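DNA polymerase sliding clamp (Archaeoglobus fulgidus, PDB 1RWZ) forms a homotrimeric ring around DNA that probably acts as a moving platform, tethering the polymerase and other proteins to DNA during replication. Local coordinates at residues Glu88-Asp93 and Lys98-Ser103; Ile213-Gly216 and Pro220-Leu223; Thr15-Ala20 and Cys202-Ser207. All coordinates share one frame; numbering follows the deposited sequence.

Contact 1: Glu88-Asp93 and Lys98-Ser103; sequences ELIVED and KVKFGS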
ATOM      1  N   GLU A  88     -25.797 -11.266  -5.422  1.00 15.95           N
ATOM      2  CA  GLU A  88     -27.208 -11.317  -5.773  1.00 16.43           C
ATOM      3  C   GLU A  88     -27.928 -10.184  -5.046  1.00 17.33           C
ATOM      4  O   GLU A  88     -27.712  -9.962  -3.853  1.00 16.74           O
ATOM      5  CB  GLU A  88     -27.816 -12.671  -5.380  1.00 17.20           C
ATOM      6  CG  GLU A  88     -29.311 -12.806  -5.682  1.00 18.04           C
ATOM      7  CD  GLU A  88     -29.836 -14.216  -5.457  1.00 19.71           C
ATOM      8  OE1 GLU A  88     -29.252 -14.944  -4.631  1.00 20.24           O
ATOM      9  OE2 GLU A  88     -30.840 -14.596  -6.097  1.00 21.36           O
ATOM     10  N   LEU A  89     -28.756  -9.448  -5.780  1.00 16.69           N
ATOM     11  CA  LEU A  89     -29.524  -8.353  -5.199  1.00 17.08           C
ATOM     12  C   LEU A  89     -30.978  -8.772  -5.265  1.00 17.54           C
ATOM     13  O   LEU A  89     -31.460  -9.196  -6.315  1.00 16.07           O
ATOM     14  CB  LEU A  89     -29.333  -7.059  -5.995  1.00 17.23           C
ATOM     15  CG  LEU A  89     -27.910  -6.514  -6.133  1.00 18.41           C
ATOM     16  CD1 LEU A  89     -27.943  -5.227  -6.952  1.00 18.04           C
ATOM     17  CD2 LEU A  89     -27.312  -6.260  -4.758  1.00 19.18           C
ATOM     18  N   ILE A  90     -31.677  -8.659  -4.143  1.00 17.83           N
ATOM     19  CA  ILE A  90     -33.079  -9.041  -4.097  1.00 19.11           C
ATOM     20  C   ILE A  90     -33.937  -7.983  -3.420  1.00 20.27           C
ATOM     21  O   ILE A  90     -33.563  -7.437  -2.384  1.00 19.39           O
ATOM     22  CB  ILE A  90     -33.280 -10.363  -3.318  1.00 20.13           C
ATOM     23  CG1 ILE A  90     -32.487 -11.497  -3.974  1.00 20.40           C
ATOM     24  CG2 ILE A  90     -34.761 -10.715  -3.269  1.00 20.34           C
ATOM     25  CD1 ILE A  90     -32.521 -12.791  -3.175  1.00 22.82           C
ATOM     26  N   VAL A  91     -35.082  -7.690  -4.029  1.00 21.76           N
ATOM     27  CA  VAL A  91     -36.041  -6.747  -3.466  1.00 24.42           C
ATOM     28  C   VAL A  91     -37.377  -7.461  -3.583  1.00 26.98           C
ATOM     29  O   VAL A  91     -37.942  -7.564  -4.672  1.00 26.60           O
ATOM     30  CB  VAL A  91     -36.099  -5.419  -4.249  1.00 23.83           C
ATOM     31  CG1 VAL A  91     -37.141  -4.495  -3.620  1.00 24.24           C
ATOM     32  CG2 VAL A  91     -34.736  -4.749  -4.238  1.00 23.47           C
ATOM     33  N   GLU A  92     -37.860  -7.977  -2.458  1.00 30.88           N
ATOM     34  CA  GLU A  92     -39.119  -8.716  -2.427  1.00 34.98           C
ATOM     35  C   GLU A  92     -40.326  -7.817  -2.198  1.00 36.93           C
ATOM     36  O   GLU A  92     -41.427  -8.122  -2.655  1.00 37.93           O
ATOM     37  CB  GLU A  92     -39.060  -9.787  -1.339  1.00 36.57           C
ATOM     38  CG  GLU A  92     -37.814 -10.646  -1.404  1.00 39.24           C
ATOM     39  CD  GLU A  92     -37.800 -11.734  -0.355  1.00 41.05           C
ATOM     40  OE1 GLU A  92     -37.936 -11.406   0.845  1.00 42.38           O
ATOM     41  OE2 GLU A  92     -37.650 -12.916  -0.730  1.00 42.15           O
ATOM     42  N   ASP A  93     -40.123  -6.723  -1.474  1.00 38.93           N
ATOM     43  CA  ASP A  93     -41.201  -5.779  -1.210  1.00 40.66           C
ATOM     44  C   ASP A  93     -40.818  -4.396  -1.723  1.00 40.83           C
ATOM     45  O   ASP A  93     -40.604  -4.210  -2.923  1.00 41.32           O
ATOM     46  CB  ASP A  93     -41.525  -5.720   0.292  1.00 42.22           C
ATOM     47  CG  ASP A  93     -40.283  -5.708   1.167  1.00 43.90           C
ATOM     48  OD1 ASP A  93     -39.659  -6.778   1.339  1.00 45.08           O
ATOM     49  OD2 ASP A  93     -39.928  -4.625   1.682  1.00 45.21           O
ATOM     50  N   LYS A  98     -31.837  -6.936  -0.244  1.00 19.35           N
ATOM     51  CA  LYS A  98     -30.961  -7.997   0.237  1.00 20.14           C
ATOM     52  C   LYS A  98     -29.760  -8.067  -0.694  1.00 19.80           C
ATOM     53  O   LYS A  98     -29.910  -8.024  -1.917  1.00 18.61           O
ATOM     54  CB  LYS A  98     -31.679  -9.347   0.237  1.00 22.17           C
ATOM     55  CG  LYS A  98     -32.816  -9.465   1.234  1.00 25.03           C
ATOM     56  CD  LYS A  98     -33.391 -10.877   1.227  1.00 27.17           C
ATOM     57  CE  LYS A  98     -34.537 -11.017   2.212  1.00 29.33           C
ATOM     58  NZ  LYS A  98     -35.120 -12.392   2.182  1.00 30.55           N
ATOM     59  N   VAL A  99     -28.571  -8.155  -0.111  1.00 18.46           N
ATOM     60  CA  VAL A  99     -27.338  -8.242  -0.881  1.00 18.57           C
ATOM     61  C   VAL A  99     -26.648  -9.516  -0.421  1.00 18.86           C
ATOM     62  O   VAL A  99     -26.213  -9.612   0.724  1.00 18.93           O
ATOM     63  CB  VAL A  99     -26.421  -7.036  -0.607  1.00 18.61           C
ATOM     64  CG1 VAL A  99     -25.159  -7.134  -1.455  1.00 18.31           C
ATOM     65  CG2 VAL A  99     -27.167  -5.747  -0.904  1.00 18.27           C
ATOM     66  N   LYS A 100     -26.557 -10.496  -1.311  1.00 19.06           N
ATOM     67  CA  LYS A 100     -25.940 -11.765  -0.955  1.00 19.49           C
ATOM     68  C   LYS A 100     -24.680 -12.068  -1.748  1.00 19.78           C
ATOM     69  O   LYS A 100     -24.646 -11.912  -2.966  1.00 18.89           O
ATOM     70  CB  LYS A 100     -26.937 -12.904  -1.146  1.00 21.49           C
ATOM     71  CG  LYS A 100     -28.239 -12.724  -0.389  1.00 23.79           C
ATOM     72  CD  LYS A 100     -28.990 -14.040  -0.267  1.00 27.62           C
ATOM     73  CE  LYS A 100     -29.327 -14.625  -1.617  1.00 28.77           C
ATOM     74  NZ  LYS A 100     -29.934 -15.978  -1.477  1.00 31.31           N
ATOM     75  N   PHE A 101     -23.645 -12.504  -1.038  1.00 19.12           N
ATOM     76  CA  PHE A 101     -22.375 -12.854  -1.654  1.00 19.98           C
ATOM     77  C   PHE A 101     -21.640 -13.774  -0.689  1.00 20.26           C
ATOM     78  O   PHE A 101     -21.709 -13.589   0.528  1.00 18.77           O
ATOM     79  CB  PHE A 101     -21.558 -11.588  -1.955  1.00 19.88           C
ATOM     80  CG  PHE A 101     -21.259 -10.747  -0.746  1.00 20.71           C
ATOM     81  CD1 PHE A 101     -20.075 -10.921  -0.034  1.00 20.68           C
ATOM     82  CD2 PHE A 101     -22.165  -9.780  -0.316  1.00 21.27           C
ATOM     83  CE1 PHE A 101     -19.795 -10.145   1.090  1.00 21.04           C
ATOM     84  CE2 PHE A 101     -21.895  -8.998   0.807  1.00 21.31           C
ATOM     85  CZ  PHE A 101     -20.708  -9.181   1.511  1.00 21.60           C
ATOM     86  N   GLY A 102     -20.951 -14.777  -1.223  1.00 20.48           N
ATOM     87  CA  GLY A 102     -20.256 -15.706  -0.351  1.00 21.18           C
ATOM     88  C   GLY A 102     -21.285 -16.328   0.573  1.00 20.71           C
ATOM     89  O   GLY A 102     -22.354 -16.735   0.127  1.00 21.21           O
ATOM     90  N   SER A 103     -20.979 -16.391   1.867  1.00 20.36           N
ATOM     91  CA  SER A 103     -21.909 -16.964   2.838  1.00 19.81           C
ATOM     92  C   SER A 103     -22.596 -15.856   3.627  1.00 19.85           C
ATOM     93  O   SER A 103     -23.128 -16.094   4.708  1.00 19.14           O
ATOM     94  CB  SER A 103     -21.158 -17.880   3.809  1.00 20.51           C
ATOM     95  OG  SER A 103     -20.592 -18.986   3.131  1.00 20.96           O
TER
HETATM   96  O   HOH W   1     -31.669 -16.435  -3.225  1.00 50.47           O
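Glu88 sets CG anti to the backbone N (chi1 179°) and runs on extended, whereas Lys100 bends at chi3 (-60°), with the two chains alongside each other and Glu88 OE1 3.4 Å from Lys100 NZ in a salt bridge. Their backbones form an antiparallel hydrogen-bonded pair: Glu88 N to Lys100 O and Lys100 N to Glu88 O each measure 2.8 Å. Ile90 and Lys98 pair likewise, with Lys98 N 2.8 Å from Ile90 O. On the face of these residues, Ile90 CD1 lies 4.0 Å from Lys100 CE. The extended Lys98 makes a second salt bridge, NZ to Glu92 OE1 at 3.3 Å, weak as a hydrogen bond. Leu89 and Val99, a non-hydrogen-bonded pair, turn to the buried face, where Leu89 CD2 meets both Val99 methyls, CG2 at 3.9 Å. This hairpin lies between strands 2-7 and 104-109 of the N-terminal sheet, and just past it Ser103 bonds through its backbone to a neighbouring subunit. One face is thus apolar and buried, the other mainly charged, with Ile90 set among the ions; because Asp3 crowds Glu88 OE2, the Lys100 ammonium probably helps offset two neighbouring negative charges.

Contact 2: Ile213-Gly216 and Pro220-Leu223; sequences IHLG and PVRL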
ATOM      1  N   ILE A 213     -15.244  10.680 -25.554  1.00 11.01           N
ATOM      2  CA  ILE A 213     -15.418  12.064 -25.132  1.00 12.07           C
ATOM      3  C   ILE A 213     -16.236  12.813 -26.172  1.00 12.19           C
ATOM      4  O   ILE A 213     -15.926  12.751 -27.360  1.00 13.01           O
ATOM      5  CB  ILE A 213     -14.060  12.781 -25.009  1.00 12.32           C
ATOM      6  CG1 ILE A 213     -13.145  12.017 -24.051  1.00 12.75           C
ATOM      7  CG2 ILE A 213     -14.274  14.228 -24.542  1.00 12.17           C
ATOM      8  CD1 ILE A 213     -11.717  12.545 -24.020  1.00 13.86           C
ATOM      9  N   HIS A 214     -17.284  13.502 -25.725  1.00 12.34           N
ATOM     10  CA  HIS A 214     -18.115  14.320 -26.612  1.00 13.01           C
ATOM     11  C   HIS A 214     -17.783  15.739 -26.152  1.00 12.91           C
ATOM     12  O   HIS A 214     -18.037  16.101 -25.003  1.00 12.67           O
ATOM     13  CB  HIS A 214     -19.594  14.000 -26.403  1.00 14.55           C
ATOM     14  CG  HIS A 214     -19.958  12.593 -26.766  1.00 17.27           C
ATOM     15  ND1 HIS A 214     -20.163  12.187 -28.068  1.00 18.95           N
ATOM     16  CD2 HIS A 214     -20.118  11.490 -26.000  1.00 18.46           C
ATOM     17  CE1 HIS A 214     -20.433  10.895 -28.087  1.00 19.08           C
ATOM     18  NE2 HIS A 214     -20.411  10.446 -26.845  1.00 18.22           N
ATOM     19  N   LEU A 215     -17.212  16.533 -27.051  1.00 13.32           N
ATOM     20  CA  LEU A 215     -16.761  17.874 -26.707  1.00 13.75           C
ATOM     21  C   LEU A 215     -17.263  19.006 -27.594  1.00 14.31           C
ATOM     22  O   LEU A 215     -17.340  18.870 -28.816  1.00 14.84           O
ATOM     23  CB  LEU A 215     -15.228  17.882 -26.716  1.00 13.64           C
ATOM     24  CG  LEU A 215     -14.424  19.131 -26.350  1.00 13.85           C
ATOM     25  CD1 LEU A 215     -14.551  19.409 -24.857  1.00 12.88           C
ATOM     26  CD2 LEU A 215     -12.958  18.906 -26.708  1.00 13.54           C
ATOM     27  N   GLY A 216     -17.575  20.132 -26.957  1.00 14.47           N
ATOM     28  CA  GLY A 216     -18.033  21.312 -27.670  1.00 15.16           C
ATOM     29  C   GLY A 216     -17.226  22.509 -27.189  1.00 16.11           C
ATOM     30  O   GLY A 216     -16.193  22.343 -26.537  1.00 16.34           O
ATOM     31  N   PRO A 220     -20.733  21.742 -21.589  1.00 15.50           N
ATOM     32  CA  PRO A 220     -20.303  20.686 -20.664  1.00 15.07           C
ATOM     33  C   PRO A 220     -19.702  19.559 -21.503  1.00 14.59           C
ATOM     34  O   PRO A 220     -20.103  19.354 -22.646  1.00 14.83           O
ATOM     35  CB  PRO A 220     -21.607  20.240 -20.010  1.00 15.11           C
ATOM     36  CG  PRO A 220     -22.470  21.487 -20.063  1.00 15.27           C
ATOM     37  CD  PRO A 220     -22.172  22.025 -21.446  1.00 15.50           C
ATOM     38  N   VAL A 221     -18.737  18.839 -20.945  1.00 14.40           N
ATOM     39  CA  VAL A 221     -18.139  17.730 -21.676  1.00 13.57           C
ATOM     40  C   VAL A 221     -18.814  16.438 -21.223  1.00 14.02           C
ATOM     41  O   VAL A 221     -19.217  16.316 -20.063  1.00 13.48           O
ATOM     42  CB  VAL A 221     -16.604  17.647 -21.421  1.00 13.05           C
ATOM     43  CG1 VAL A 221     -16.318  17.460 -19.930  1.00 13.13           C
ATOM     44  CG2 VAL A 221     -15.994  16.509 -22.234  1.00 13.12           C
ATOM     45  N   ARG A 222     -18.986  15.497 -22.151  1.00 13.43           N
ATOM     46  CA  ARG A 222     -19.569  14.201 -21.826  1.00 14.16           C
ATOM     47  C   ARG A 222     -18.422  13.193 -21.874  1.00 13.06           C
ATOM     48  O   ARG A 222     -17.716  13.106 -22.878  1.00 13.38           O
ATOM     49  CB  ARG A 222     -20.627  13.774 -22.852  1.00 15.07           C
ATOM     50  CG  ARG A 222     -21.910  14.594 -22.883  1.00 18.46           C
ATOM     51  CD  ARG A 222     -22.838  14.049 -23.976  1.00 19.76           C
ATOM     52  NE  ARG A 222     -23.169  12.643 -23.752  1.00 22.00           N
ATOM     53  CZ  ARG A 222     -23.521  11.782 -24.705  1.00 22.90           C
ATOM     54  NH1 ARG A 222     -23.594  12.172 -25.973  1.00 23.41           N
ATOM     55  NH2 ARG A 222     -23.789  10.518 -24.390  1.00 22.90           N
ATOM     56  N   LEU A 223     -18.240  12.455 -20.786  1.00 12.28           N
ATOM     57  CA  LEU A 223     -17.191  11.446 -20.689  1.00 12.93           C
ATOM     58  C   LEU A 223     -17.886  10.106 -20.503  1.00 12.64           C
ATOM     59  O   LEU A 223     -18.321   9.768 -19.406  1.00 12.10           O
ATOM     60  CB  LEU A 223     -16.284  11.749 -19.494  1.00 13.28           C
ATOM     61  CG  LEU A 223     -15.599  13.120 -19.571  1.00 14.27           C
ATOM     62  CD1 LEU A 223     -14.904  13.427 -18.253  1.00 15.60           C
ATOM     63  CD2 LEU A 223     -14.605  13.142 -20.722  1.00 13.68           C
TER
HETATM   64  O   HOH W   2     -17.976  20.245 -24.209  1.00 14.98           O
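Arg222 O takes a hydrogen bond from His214 N, at 2.9 Å with an N-H...O angle of 169°, and a CA-H...O contact from Ile213, whose CA lies 3.4 Å from the same Arg222 O. The return bond, Arg222 N to His214 O, is longer at 3.1 Å though somewhat straighter, and it completes an antiparallel hydrogen-bonded pair. The side chains of that pair share one face of the sheet. A bend at chi3 (59°) turns the Arg222 guanidinium over the imidazole of His214, and the two planes, only 3° from parallel, form a stack. NH1 sits over the centre of the ring, while His214 CD2 lies over the guanidinium nearer its rim, 3.5 Å from Arg222 NH1. Arg222 NE also makes a salt bridge with Glu235 on the adjoining strand 232-238, so the flat group is held by both stacking and charge. The strands form a beta hairpin, 210-215 with 221-227, in the C-terminal domain of the clamp. On its other face the contacts are apolar. Ile213 and Leu223 lie side by side, Ile213 CG1 3.8 Å from Leu223 CD2. Val221 directs CG2 anti to its backbone N, toward the facing strand, where this methyl is 3.7 Å from Ile213 CG2 and also meets Leu215 CD1. Leu223 packs further on Leu198 and Phe201 of helix 195-201. Toward the turn, the direct bonding gives way to a water that accepts from Gly216 N at 2.8 Å and donates weakly to Pro220 O.

Contact 3: Thr15-Ala20 and Cys202-Ser207; sequences TRAIVA and CKVAGS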
ATOM      1  N   THR A  15     -21.178   1.367  -7.951  1.00 16.22           N
ATOM      2  CA  THR A  15     -21.512   1.981  -6.669  1.00 17.13           C
ATOM      3  C   THR A  15     -20.530   3.118  -6.412  1.00 16.89           C
ATOM      4  O   THR A  15     -20.924   4.219  -6.013  1.00 17.69           O
ATOM      5  CB  THR A  15     -21.430   0.941  -5.521  1.00 17.74           C
ATOM      6  OG1 THR A  15     -22.466  -0.033  -5.695  1.00 19.11           O
ATOM      7  CG2 THR A  15     -21.612   1.617  -4.165  1.00 18.38           C
ATOM      8  N   ARG A  16     -19.251   2.860  -6.657  1.00 17.07           N
ATOM      9  CA  ARG A  16     -18.227   3.878  -6.449  1.00 18.32           C
ATOM     10  C   ARG A  16     -18.431   5.076  -7.375  1.00 18.10           C
ATOM     11  O   ARG A  16     -18.216   6.221  -6.971  1.00 18.02           O
ATOM     12  CB  ARG A  16     -16.832   3.297  -6.679  1.00 19.95           C
ATOM     13  CG  ARG A  16     -15.714   4.309  -6.459  1.00 23.86           C
ATOM     14  CD  ARG A  16     -14.342   3.670  -6.560  1.00 26.86           C
ATOM     15  NE  ARG A  16     -13.275   4.636  -6.312  1.00 31.38           N
ATOM     16  CZ  ARG A  16     -11.981   4.330  -6.298  1.00 33.05           C
ATOM     17  NH1 ARG A  16     -11.594   3.079  -6.521  1.00 34.46           N
ATOM     18  NH2 ARG A  16     -11.074   5.269  -6.057  1.00 34.60           N
ATOM     19  N   ALA A  17     -18.845   4.809  -8.612  1.00 17.29           N
ATOM     20  CA  ALA A  17     -19.060   5.874  -9.588  1.00 17.53           C
ATOM     21  C   ALA A  17     -20.180   6.819  -9.165  1.00 17.59           C
ATOM     22  O   ALA A  17     -20.090   8.028  -9.376  1.00 17.81           O
ATOM     23  CB  ALA A  17     -19.375   5.275 -10.957  1.00 17.70           C
ATOM     24  N   ILE A  18     -21.231   6.264  -8.571  1.00 17.35           N
ATOM     25  CA  ILE A  18     -22.371   7.065  -8.139  1.00 18.32           C
ATOM     26  C   ILE A  18     -22.109   7.810  -6.834  1.00 18.94           C
ATOM     27  O   ILE A  18     -22.408   8.999  -6.727  1.00 18.91           O
ATOM     28  CB  ILE A  18     -23.633   6.189  -7.959  1.00 18.47           C
ATOM     29  CG1 ILE A  18     -24.054   5.603  -9.309  1.00 18.28           C
ATOM     30  CG2 ILE A  18     -24.777   7.016  -7.379  1.00 19.12           C
ATOM     31  CD1 ILE A  18     -25.198   4.616  -9.218  1.00 18.72           C
ATOM     32  N   VAL A  19     -21.545   7.116  -5.850  1.00 18.55           N
ATOM     33  CA  VAL A  19     -21.286   7.736  -4.553  1.00 20.00           C
ATOM     34  C   VAL A  19     -20.256   8.860  -4.658  1.00 20.31           C
ATOM     35  O   VAL A  19     -20.133   9.692  -3.757  1.00 20.59           O
ATOM     36  CB  VAL A  19     -20.828   6.678  -3.503  1.00 19.92           C
ATOM     37  CG1 VAL A  19     -19.385   6.284  -3.741  1.00 19.87           C
ATOM     38  CG2 VAL A  19     -21.024   7.226  -2.093  1.00 21.10           C
ATOM     39  N   ALA A  20     -19.518   8.890  -5.761  1.00 21.00           N
ATOM     40  CA  ALA A  20     -18.529   9.937  -5.964  1.00 21.41           C
ATOM     41  C   ALA A  20     -19.235  11.295  -5.991  1.00 21.82           C
ATOM     42  O   ALA A  20     -18.650  12.315  -5.621  1.00 21.98           O
ATOM     43  CB  ALA A  20     -17.784   9.708  -7.276  1.00 22.20           C
ATOM     44  N   CYS A 202     -12.070   9.672 -13.057  1.00 16.44           N
ATOM     45  CA  CYS A 202     -11.149   8.612 -13.452  1.00 18.43           C
ATOM     46  C   CYS A 202     -10.843   7.548 -12.407  1.00 18.94           C
ATOM     47  O   CYS A 202     -10.237   6.526 -12.728  1.00 19.22           O
ATOM     48  CB  CYS A 202      -9.836   9.225 -13.945  1.00 17.72           C
ATOM     49  SG  CYS A 202     -10.010  10.189 -15.457  1.00 20.68           S
ATOM     50  N   LYS A 203     -11.264   7.766 -11.166  1.00 19.60           N
ATOM     51  CA  LYS A 203     -10.989   6.788 -10.120  1.00 20.53           C
ATOM     52  C   LYS A 203     -11.654   5.427 -10.330  1.00 20.22           C
ATOM     53  O   LYS A 203     -11.213   4.429  -9.759  1.00 20.72           O
ATOM     54  CB  LYS A 203     -11.374   7.355  -8.753  1.00 21.76           C
ATOM     55  CG  LYS A 203     -10.390   8.405  -8.268  1.00 23.11           C
ATOM     56  CD  LYS A 203     -10.778   8.969  -6.918  1.00 26.12           C
ATOM     57  CE  LYS A 203      -9.752   9.995  -6.467  1.00 27.58           C
ATOM     58  NZ  LYS A 203     -10.127  10.633  -5.174  1.00 29.73           N
ATOM     59  N   VAL A 204     -12.701   5.378 -11.146  1.00 19.40           N
ATOM     60  CA  VAL A 204     -13.384   4.110 -11.405  1.00 19.36           C
ATOM     61  C   VAL A 204     -12.953   3.490 -12.732  1.00 18.94           C
ATOM     62  O   VAL A 204     -13.456   2.432 -13.121  1.00 18.44           O
ATOM     63  CB  VAL A 204     -14.925   4.277 -11.425  1.00 20.03           C
ATOM     64  CG1 VAL A 204     -15.419   4.725 -10.053  1.00 19.63           C
ATOM     65  CG2 VAL A 204     -15.336   5.276 -12.500  1.00 19.46           C
ATOM     66  N   ALA A 205     -12.017   4.139 -13.417  1.00 18.56           N
ATOM     67  CA  ALA A 205     -11.542   3.651 -14.709  1.00 18.83           C
ATOM     68  C   ALA A 205     -10.065   3.283 -14.708  1.00 19.40           C
ATOM     69  O   ALA A 205      -9.308   3.683 -13.827  1.00 19.73           O
ATOM     70  CB  ALA A 205     -11.810   4.698 -15.788  1.00 18.96           C
ATOM     71  N   GLY A 206      -9.657   2.518 -15.715  1.00 19.84           N
ATOM     72  CA  GLY A 206      -8.267   2.117 -15.811  1.00 19.83           C
ATOM     73  C   GLY A 206      -7.905   1.673 -17.212  1.00 19.96           C
ATOM     74  O   GLY A 206      -8.734   1.726 -18.121  1.00 18.58           O
ATOM     75  N   SER A 207      -6.661   1.245 -17.393  1.00 19.89           N
ATOM     76  CA  SER A 207      -6.210   0.784 -18.698  1.00 20.05           C
ATOM     77  C   SER A 207      -7.142  -0.327 -19.144  1.00 18.68           C
ATOM     78  O   SER A 207      -7.538  -1.166 -18.340  1.00 18.75           O
ATOM     79  CB  SER A 207      -4.778   0.250 -18.613  1.00 21.48           C
ATOM     80  OG  SER A 207      -3.881   1.280 -18.243  1.00 25.24           O
TER
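The guanidinium of Arg16 has Lys203 O over the centre of one face, with Arg16 CZ 3.5 Å from that oxygen. In the DNA-clamp fold the helices line the inner side of the ring, and this contact brings helix 8-19 of the N-terminal domain against the loop following helix 195-201 of the C-terminal domain. Since the Lys203 carbonyl oxygen stands above the guanidinium plane, the N-H bonds do not point at it; the contact is consistent with electrostatic attraction between a partial negative charge and the cation. Beside it, Arg16 NH2 touches the start of the lysine chain, 3.4 Å from Lys203 CB. The two side chains cross at about a right angle. Arg16 and Lys203 are both exposed, consistent with a place on the inner, DNA-facing side of the ring. Their charged ends stay apart, Arg16 NH2 being 5.5 Å from Lys203 NZ, and Lys203 leads away to a salt bridge with Glu200. The apolar part of the contact belongs to Val204. Arg16 carries CG anti to its backbone N (chi1 -179°) and stays extended to NE, its methylene shank sliding past Val204 in the opposite direction. Ala17 adds its methyl, Ala17 CB lying 4.1 Å from Val204 CG1. Both partners also touch the sheet: Val204 packs on Leu227, Ala17 on Val234, and Ala17 O is hydrogen-bonded to the Tyr236 hydroxyl. Val204 touches through its CG1 methyl, 3.6 Å from Arg16 CG and 3.7 Å from Ala17 N.

How the contacts relate
The three contacts sample the two domains of one clamp subunit and the seam between them. Along the chain, 15-20 opens contact 3, the hairpin of contact 1 follows within the N-terminal domain, 202-207 closes contact 3, and the hairpin of contact 2 comes last. Contacts 1 and 2 lie on opposite sides of the chain's centre, their centres 36 Å apart. Contact 3 lies nearer the middle, its centre about 23 Å from that of contact 1 and 18 Å from that of contact 2. Strand 221-227 of contact 2 also meets Val204 of contact 3, in a sheet spanning both domains. Contact 3 thus joins the domains within the subunit, while contact 1, in a separate sheet, lies beside the subunit boundary of the ring.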